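Local coordinates for protein angel homolog 2 (Homo sapiens, PDB 6RVZ) that is a magnesium-binding member of the CCR4/nocturin family that probably acts on RNA 2',3'-cyclic phosphate ends and may bind mRNA 3'-untranslated regions, at residues 103-108 against 135-140; 129-134 against 169-174. All blocks are in the same frame, centred on the assembly; numbering follows the deposited sequence.

Contact 1: 103-108 against 135-140; sequences LQEVQE and KPDGCA. With MG (magnesium ion), chain C; KL2 (adenosine-2',3'-vanadate), chain B.
Glu105 and Val106 both face Gly138 in a G1 beta bulge, where strand 100-107 runs antiparallel to strand 137-144. Glu105 has the left-handed backbone of the first bulge position (phi 56°, psi 45°). The register shifts by one residue between the pairs Leu103 with Ala140 and Val106 with Gly138. Leu103 N donates to Ala140 O (2.9 Å), and Ala140 N returns a bond to Leu103 O. Val106 N donates to Gly138 O at 3.0 Å, and Gly138 N returns a bond to Val106 O. Past the strand, Glu108 N binds Pro136 O at 2.9 Å. This ties the inverse gamma turn at Pro136 to the start of helix 108-121, which Gln107 N-caps.

The bulge leaves Glu105 N badly aimed at Gly138 O. A water takes that N-H at 2.9 Å and donates to Asp137 OD2 at 2.8 Å. Asp137 CG sits between its backbone N and carbonyl carbon (chi1 66°), which turns the carboxylate toward this water. Its OD1 pairs with Arg131. The Glu105 side chain leaves the strand pair and runs extended to the metal. OE2 binds magnesium at 2.1 Å. OE1 accepts from a metal-bound water at 2.7 Å and also from Ser61 N, while Asn58 ND2 bonds OE2. Both carboxylate oxygens are thus held, which should fix the rotation of the group. Three waters and two vanadate-adduct oxygens, O2' and O3V, complete six ligands around magnesium. On the face that carries Leu103, Val106 and Ala140, helix 108-121 packs through Tyr111 and Leu119. A strand-end glutamate holding the active-site magnesium is characteristic of the endonuclease/exonuclease/phosphatase fold.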
loop_
_atom_site.group_PDB
_atom_site.type_symbol
_atom_site.label_atom_id
_atom_site.label_comp_id
_atom_site.label_asym_id
_atom_site.label_seq_id
_atom_site.Cartn_x
_atom_site.Cartn_y
_atom_site.Cartn_z
ATOM N N LEU A 103 -2.796 7.028 -1.578
ATOM C CA LEU A 103 -2.946 6.777 -3.003
ATOM C C LEU A 103 -1.626 6.279 -3.594
ATOM O O LEU A 103 -0.554 6.681 -3.145
ATOM C CB LEU A 103 -3.392 8.072 -3.694
ATOM C CG LEU A 103 -4.602 8.778 -3.082
ATOM C CD1 LEU A 103 -4.833 10.118 -3.757
ATOM C CD2 LEU A 103 -5.852 7.918 -3.177
ATOM N N GLN A 104 -1.730 5.410 -4.612
ATOM C CA GLN A 104 -0.592 4.930 -5.383
ATOM C C GLN A 104 -0.830 5.238 -6.863
ATOM O O GLN A 104 -1.968 5.475 -7.272
ATOM C CB GLN A 104 -0.380 3.430 -5.155
ATOM C CG GLN A 104 -0.249 3.043 -3.685
ATOM C CD GLN A 104 -1.581 2.780 -3.024
ATOM O OE1 GLN A 104 -2.496 2.220 -3.628
ATOM N NE2 GLN A 104 -1.701 3.180 -1.769
ATOM N N GLU A 105 0.260 5.230 -7.646
ATOM C CA GLU A 105 0.260 5.559 -9.067
ATOM C C GLU A 105 -0.336 6.949 -9.296
ATOM O O GLU A 105 -1.144 7.152 -10.202
ATOM C CB GLU A 105 -0.475 4.497 -9.888
ATOM C CG GLU A 105 0.204 3.141 -9.890
ATOM C CD GLU A 105 -0.292 2.197 -10.973
ATOM O OE1 GLU A 105 -0.712 2.686 -12.041
ATOM O OE2 GLU A 105 -0.255 0.973 -10.746
ATOM N N VAL A 106 0.097 7.906 -8.468
ATOM C CA VAL A 106 -0.286 9.301 -8.596
ATOM C C VAL A 106 0.717 9.975 -9.531
ATOM O O VAL A 106 1.858 10.219 -9.141
ATOM C CB VAL A 106 -0.336 9.981 -7.212
ATOM C CG1 VAL A 106 -0.652 11.466 -7.314
ATOM C CG2 VAL A 106 -1.320 9.291 -6.279
ATOM N N GLN A 107 0.279 10.255 -10.767
ATOM C CA GLN A 107 1.139 10.804 -11.805
ATOM C C GLN A 107 1.433 12.273 -11.493
ATOM O O GLN A 107 0.521 13.028 -11.163
ATOM C CB GLN A 107 0.461 10.628 -13.166
ATOM C CG GLN A 107 1.415 10.695 -14.348
ATOM C CD GLN A 107 0.752 10.201 -15.610
ATOM O OE1 GLN A 107 0.459 9.016 -15.751
ATOM N NE2 GLN A 107 0.502 11.113 -16.536
ATOM N N GLU A 108 2.709 12.670 -11.611
ATOM C CA GLU A 108 3.181 13.972 -11.153
ATOM C C GLU A 108 2.440 15.104 -11.865
ATOM O O GLU A 108 1.910 15.997 -11.209
ATOM C CB GLU A 108 4.692 14.115 -11.370
ATOM C CG GLU A 108 5.211 15.530 -11.137
ATOM C CD GLU A 108 6.690 15.730 -11.425
ATOM O OE1 GLU A 108 7.178 15.173 -12.432
ATOM O OE2 GLU A 108 7.354 16.440 -10.641
ATOM N N LYS A 135 9.922 6.831 -14.387
ATOM C CA LYS A 135 8.476 6.788 -14.230
ATOM C C LYS A 135 8.031 7.899 -13.285
ATOM O O LYS A 135 8.345 7.866 -12.098
ATOM C CB LYS A 135 8.035 5.415 -13.714
ATOM C CG LYS A 135 8.443 4.233 -14.586
ATOM C CD LYS A 135 8.306 4.480 -16.077
ATOM C CE LYS A 135 7.813 3.279 -16.856
ATOM N NZ LYS A 135 8.803 2.175 -16.864
ATOM N N PRO A 136 7.282 8.909 -13.782
ATOM C CA PRO A 136 6.851 10.044 -12.962
ATOM C C PRO A 136 5.494 9.840 -12.284
ATOM O O PRO A 136 4.554 10.599 -12.516
ATOM C CB PRO A 136 6.807 11.144 -14.030
ATOM C CG PRO A 136 6.221 10.428 -15.231
ATOM C CD PRO A 136 6.842 9.046 -15.180
ATOM N N ASP A 137 5.409 8.794 -11.451
ATOM C CA ASP A 137 4.272 8.555 -10.578
ATOM C C ASP A 137 4.811 8.272 -9.179
ATOM O O ASP A 137 6.004 8.038 -9.011
ATOM C CB ASP A 137 3.399 7.406 -11.093
ATOM C CG ASP A 137 4.080 6.047 -11.062
ATOM O OD1 ASP A 137 4.614 5.638 -12.111
ATOM O OD2 ASP A 137 4.055 5.399 -9.993
ATOM N N GLY A 138 3.926 8.295 -8.179
ATOM C CA GLY A 138 4.355 8.110 -6.805
ATOM C C GLY A 138 3.193 7.861 -5.851
ATOM O O GLY A 138 2.071 7.583 -6.273
ATOM N N CYS A 139 3.516 7.958 -4.556
ATOM C CA CYS A 139 2.563 7.808 -3.471
ATOM C C CYS A 139 2.201 9.180 -2.913
ATOM O O CYS A 139 3.042 10.076 -2.842
ATOM C CB CYS A 139 3.142 6.960 -2.346
ATOM S SG CYS A 139 3.523 5.259 -2.835
ATOM N N ALA A 140 0.935 9.322 -2.512
ATOM C CA ALA A 140 0.478 10.484 -1.772
ATOM C C ALA A 140 -0.211 10.009 -0.497
ATOM O O ALA A 140 -0.901 8.993 -0.505
ATOM C CB ALA A 140 -0.444 11.314 -2.631
HETATM MG MG MG C . -0.871 -0.702 -11.943
HETATM O O2V KL2 B . -0.049 -4.705 -10.881
HETATM V V KL2 B . 0.325 -2.876 -10.246
HETATM O "O2'" KL2 B . 0.687 -2.288 -12.111
HETATM O O1V KL2 B . 0.112 -3.478 -8.244
HETATM O O3V KL2 B . -1.216 -1.460 -10.109
HETATM O "O3'" KL2 B . 2.219 -2.296 -9.995
HETATM C "C3'" KL2 B . 2.886 -2.011 -11.225
HETATM C "C2'" KL2 B . 2.062 -2.459 -12.416
HETATM C "C4'" KL2 B . 3.075 -0.534 -11.513
HETATM C "C5'" KL2 B . 4.302 0.025 -10.797
HETATM O "O5'" KL2 B . 5.497 -0.540 -11.349
HETATM O "O4'" KL2 B . 3.161 -0.442 -12.949
HETATM C "C1'" KL2 B . 2.502 -1.568 -13.563
HETATM N N1 KL2 B . 3.072 -5.750 -16.623
HETATM C C2 KL2 B . 2.002 -5.383 -15.896
HETATM N N3 KL2 B . 2.009 -4.264 -15.153
HETATM C C4 KL2 B . 3.111 -3.478 -15.117
HETATM C C5 KL2 B . 4.227 -3.843 -15.855
HETATM C C6 KL2 B . 4.195 -5.001 -16.619
HETATM N N6 KL2 B . 5.272 -5.377 -17.349
HETATM N N7 KL2 B . 5.173 -2.914 -15.646
HETATM C C8 KL2 B . 4.646 -2.004 -14.805
HETATM N N9 KL2 B . 3.398 -2.339 -14.475
HETATM O O HOH W 1 3.019 4.308 -7.577
HETATM O O HOH W 2 -0.381 0.406 -13.515
HETATM O O HOH W 3 -2.061 -2.048 -13.014
HETATM O O HOH W 4 -2.729 0.316 -11.459
#

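Contact 2: 129-134 against 169-174; sequences KMRTGR and DNVGLV. With KL2 (adenosine-2',3'-vanadate), chain B.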
loop_
_atom_site.group_PDB
_atom_site.type_symbol
_atom_site.label_atom_id
_atom_site.label_comp_id
_atom_site.label_asym_id
_atom_site.label_seq_id
_atom_site.Cartn_x
_atom_site.Cartn_y
_atom_site.Cartn_z
ATOM N N LYS A 129 5.299 11.803 -2.691
ATOM C CA LYS A 129 6.637 11.281 -2.919
ATOM C C LYS A 129 6.646 10.542 -4.253
ATOM O O LYS A 129 6.061 9.467 -4.379
ATOM C CB LYS A 129 7.084 10.352 -1.783
ATOM C CG LYS A 129 8.480 9.757 -1.940
ATOM C CD LYS A 129 9.536 10.766 -2.353
ATOM C CE LYS A 129 10.936 10.189 -2.427
ATOM N NZ LYS A 129 11.923 11.172 -2.934
ATOM N N MET A 130 7.315 11.146 -5.244
ATOM C CA MET A 130 7.418 10.592 -6.582
ATOM C C MET A 130 8.490 9.502 -6.600
ATOM O O MET A 130 9.469 9.584 -5.860
ATOM C CB MET A 130 7.802 11.694 -7.573
ATOM C CG MET A 130 7.513 11.341 -9.017
ATOM S SD MET A 130 7.978 12.668 -10.155
ATOM C CE MET A 130 9.642 13.038 -9.605
ATOM N N ARG A 131 8.294 8.490 -7.457
ATOM C CA ARG A 131 9.330 7.508 -7.748
ATOM C C ARG A 131 10.520 8.235 -8.381
ATOM O O ARG A 131 10.345 9.283 -8.998
ATOM C CB ARG A 131 8.774 6.390 -8.640
ATOM C CG ARG A 131 7.837 5.427 -7.924
ATOM C CD ARG A 131 7.711 4.093 -8.636
ATOM N NE ARG A 131 6.912 4.169 -9.850
ATOM C CZ ARG A 131 6.892 3.242 -10.801
ATOM N NH1 ARG A 131 6.103 3.396 -11.853
ATOM N NH2 ARG A 131 7.666 2.173 -10.712
ATOM N N THR A 132 11.724 7.667 -8.222
ATOM C CA THR A 132 12.978 8.376 -8.447
ATOM C C THR A 132 13.574 8.096 -9.829
ATOM O O THR A 132 14.691 8.521 -10.108
ATOM C CB THR A 132 14.008 8.001 -7.371
ATOM O OG1 THR A 132 14.075 6.576 -7.286
ATOM C CG2 THR A 132 13.676 8.576 -6.013
ATOM N N GLY A 133 12.842 7.401 -10.705
ATOM C CA GLY A 133 13.413 6.944 -11.963
ATOM C C GLY A 133 12.841 7.673 -13.178
ATOM O O GLY A 133 12.650 8.888 -13.156
ATOM N N ARG A 134 12.575 6.888 -14.230
ATOM C CA ARG A 134 12.039 7.372 -15.491
ATOM C C ARG A 134 10.516 7.470 -15.407
ATOM O O ARG A 134 9.896 8.083 -16.271
ATOM C CB ARG A 134 12.417 6.420 -16.633
ATOM C CG ARG A 134 13.895 6.057 -16.706
ATOM C CD ARG A 134 14.215 5.124 -17.864
ATOM N NE ARG A 134 15.368 5.597 -18.623
ATOM C CZ ARG A 134 15.332 6.009 -19.891
ATOM N NH1 ARG A 134 14.198 5.986 -20.574
ATOM N NH2 ARG A 134 16.439 6.435 -20.475
ATOM N N ASP A 169 13.161 2.023 -8.564
ATOM C CA ASP A 169 12.772 3.413 -8.361
ATOM C C ASP A 169 11.627 3.566 -7.352
ATOM O O ASP A 169 11.162 4.681 -7.131
ATOM C CB ASP A 169 12.379 4.060 -9.696
ATOM C CG ASP A 169 11.173 3.430 -10.385
ATOM O OD1 ASP A 169 10.568 2.500 -9.797
ATOM O OD2 ASP A 169 10.844 3.868 -11.513
ATOM N N ASN A 170 11.183 2.466 -6.727
ATOM C CA ASN A 170 10.014 2.481 -5.857
ATOM C C ASN A 170 10.283 3.346 -4.624
ATOM O O ASN A 170 11.435 3.566 -4.251
ATOM C CB ASN A 170 9.591 1.060 -5.467
ATOM C CG ASN A 170 9.289 0.187 -6.667
ATOM O OD1 ASN A 170 10.191 -0.439 -7.218
ATOM N ND2 ASN A 170 8.030 0.140 -7.074
ATOM N N VAL A 171 9.200 3.834 -3.998
ATOM C CA VAL A 171 9.286 4.739 -2.860
ATOM C C VAL A 171 8.222 4.387 -1.821
ATOM O O VAL A 171 7.285 3.636 -2.087
ATOM C CB VAL A 171 9.145 6.215 -3.291
ATOM C CG1 VAL A 171 10.344 6.692 -4.091
ATOM C CG2 VAL A 171 7.853 6.466 -4.058
ATOM N N GLY A 172 8.396 4.967 -0.629
ATOM C CA GLY A 172 7.398 4.978 0.425
ATOM C C GLY A 172 7.251 6.384 1.001
ATOM O O GLY A 172 8.008 7.287 0.644
ATOM N N LEU A 173 6.255 6.557 1.875
ATOM C CA LEU A 173 6.020 7.819 2.557
ATOM C C LEU A 173 5.454 7.512 3.940
ATOM O O LEU A 173 4.588 6.651 4.069
ATOM C CB LEU A 173 5.052 8.668 1.724
ATOM C CG LEU A 173 4.775 10.083 2.236
ATOM C CD1 LEU A 173 6.062 10.877 2.401
ATOM C CD2 LEU A 173 3.822 10.818 1.304
ATOM N N VAL A 174 5.976 8.205 4.961
ATOM C CA VAL A 174 5.542 8.034 6.339
ATOM C C VAL A 174 5.282 9.416 6.940
ATOM O O VAL A 174 6.178 10.258 6.964
ATOM C CB VAL A 174 6.586 7.253 7.162
ATOM C CG1 VAL A 174 6.137 7.048 8.601
ATOM C CG2 VAL A 174 6.938 5.917 6.522
HETATM O O2V KL2 B . -0.049 -4.705 -10.881
HETATM V V KL2 B . 0.325 -2.876 -10.246
HETATM O "O2'" KL2 B . 0.687 -2.288 -12.111
HETATM O O1V KL2 B . 0.112 -3.478 -8.244
HETATM O O3V KL2 B . -1.216 -1.460 -10.109
HETATM O "O3'" KL2 B . 2.219 -2.296 -9.995
HETATM C "C3'" KL2 B . 2.886 -2.011 -11.225
HETATM C "C2'" KL2 B . 2.062 -2.459 -12.416
HETATM C "C4'" KL2 B . 3.075 -0.534 -11.513
HETATM C "C5'" KL2 B . 4.302 0.025 -10.797
HETATM O "O5'" KL2 B . 5.497 -0.540 -11.349
HETATM O "O4'" KL2 B . 3.161 -0.442 -12.949
HETATM C "C1'" KL2 B . 2.502 -1.568 -13.563
HETATM N N1 KL2 B . 3.072 -5.750 -16.623
HETATM C C2 KL2 B . 2.002 -5.383 -15.896
HETATM N N3 KL2 B . 2.009 -4.264 -15.153
HETATM C C4 KL2 B . 3.111 -3.478 -15.117
HETATM C C5 KL2 B . 4.227 -3.843 -15.855
HETATM C C6 KL2 B . 4.195 -5.001 -16.619
HETATM N N6 KL2 B . 5.272 -5.377 -17.349
HETATM N N7 KL2 B . 5.173 -2.914 -15.646
HETATM C C8 KL2 B . 4.646 -2.004 -14.805
HETATM N N9 KL2 B . 3.398 -2.339 -14.475
HETATM O O HOH W 5 13.591 5.142 -4.842
HETATM O O HOH W 6 10.346 6.264 -11.714
HETATM O O HOH W 7 12.628 3.962 -13.520
#
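Arg131 crosses Asp169 obliquely and touches it with most of its side-chain atoms. Its CB rests 3.3 Å from Asp169 O. CG stays near the same oxygen and also touches Val171 CG2 at 4.0 Å. CD comes to 3.5 Å from Asp169 OD1. The chain then bends (chi3 -74°), and this brings the guanidinium up to the carboxylate, the two planes 71° apart. NH2 makes a salt bridge to Asp169 OD1 at 3.1 Å, with a weak, bent hydrogen bond. Asp169 OD2 lies over one face of the guanidinium, and C5' of the adenosine vanadate over the opposite face. NH1 turns to Asp137. A leucine here would probably leave both aspartates without their positive mate and the ribose C5' without its flat support.

The segments come from two different sheets of the DNase I-like sandwich: strand 124-130 edges one and strand 171-179 belongs to the other. They run nearly antiparallel but share no strand pairing. Thr132 N binds Asp169 O at 3.2 Å. Val171 points toward segment 129-134 and packs on its backbone. Its CG1 meets Met130 O at 3.5 Å, and its CB packs against Lys129 CG, the two side chains crossing at about a right angle. Lys129 then leads away, and its NZ pairs with Glu157. Two waters link Asp169 OD2 to Gly133 N and Arg134 N.

Overall arrangement
Contact 1 is the more deeply buried; contact 2 is partly open on the side of Gly133 and Arg134. Contact 1 joins neighbouring strands within one sheet, mostly by backbone bonds. Contact 2 bridges from the edge of that sheet to the other one, mostly by side chains. Strand 124-130 lies beside strand 137-144, so the two contacts are about 8 Å apart between centres. Cys139 O and Lys129 N meet across them, probably in a hydrogen bond. Both reach the adenosine vanadate, but differently. Contact 1 supplies a carboxylate ligand of the magnesium that the vanadate also binds. Contact 2 meets the nucleoside sugar through Arg131, which also ties the two contacts together.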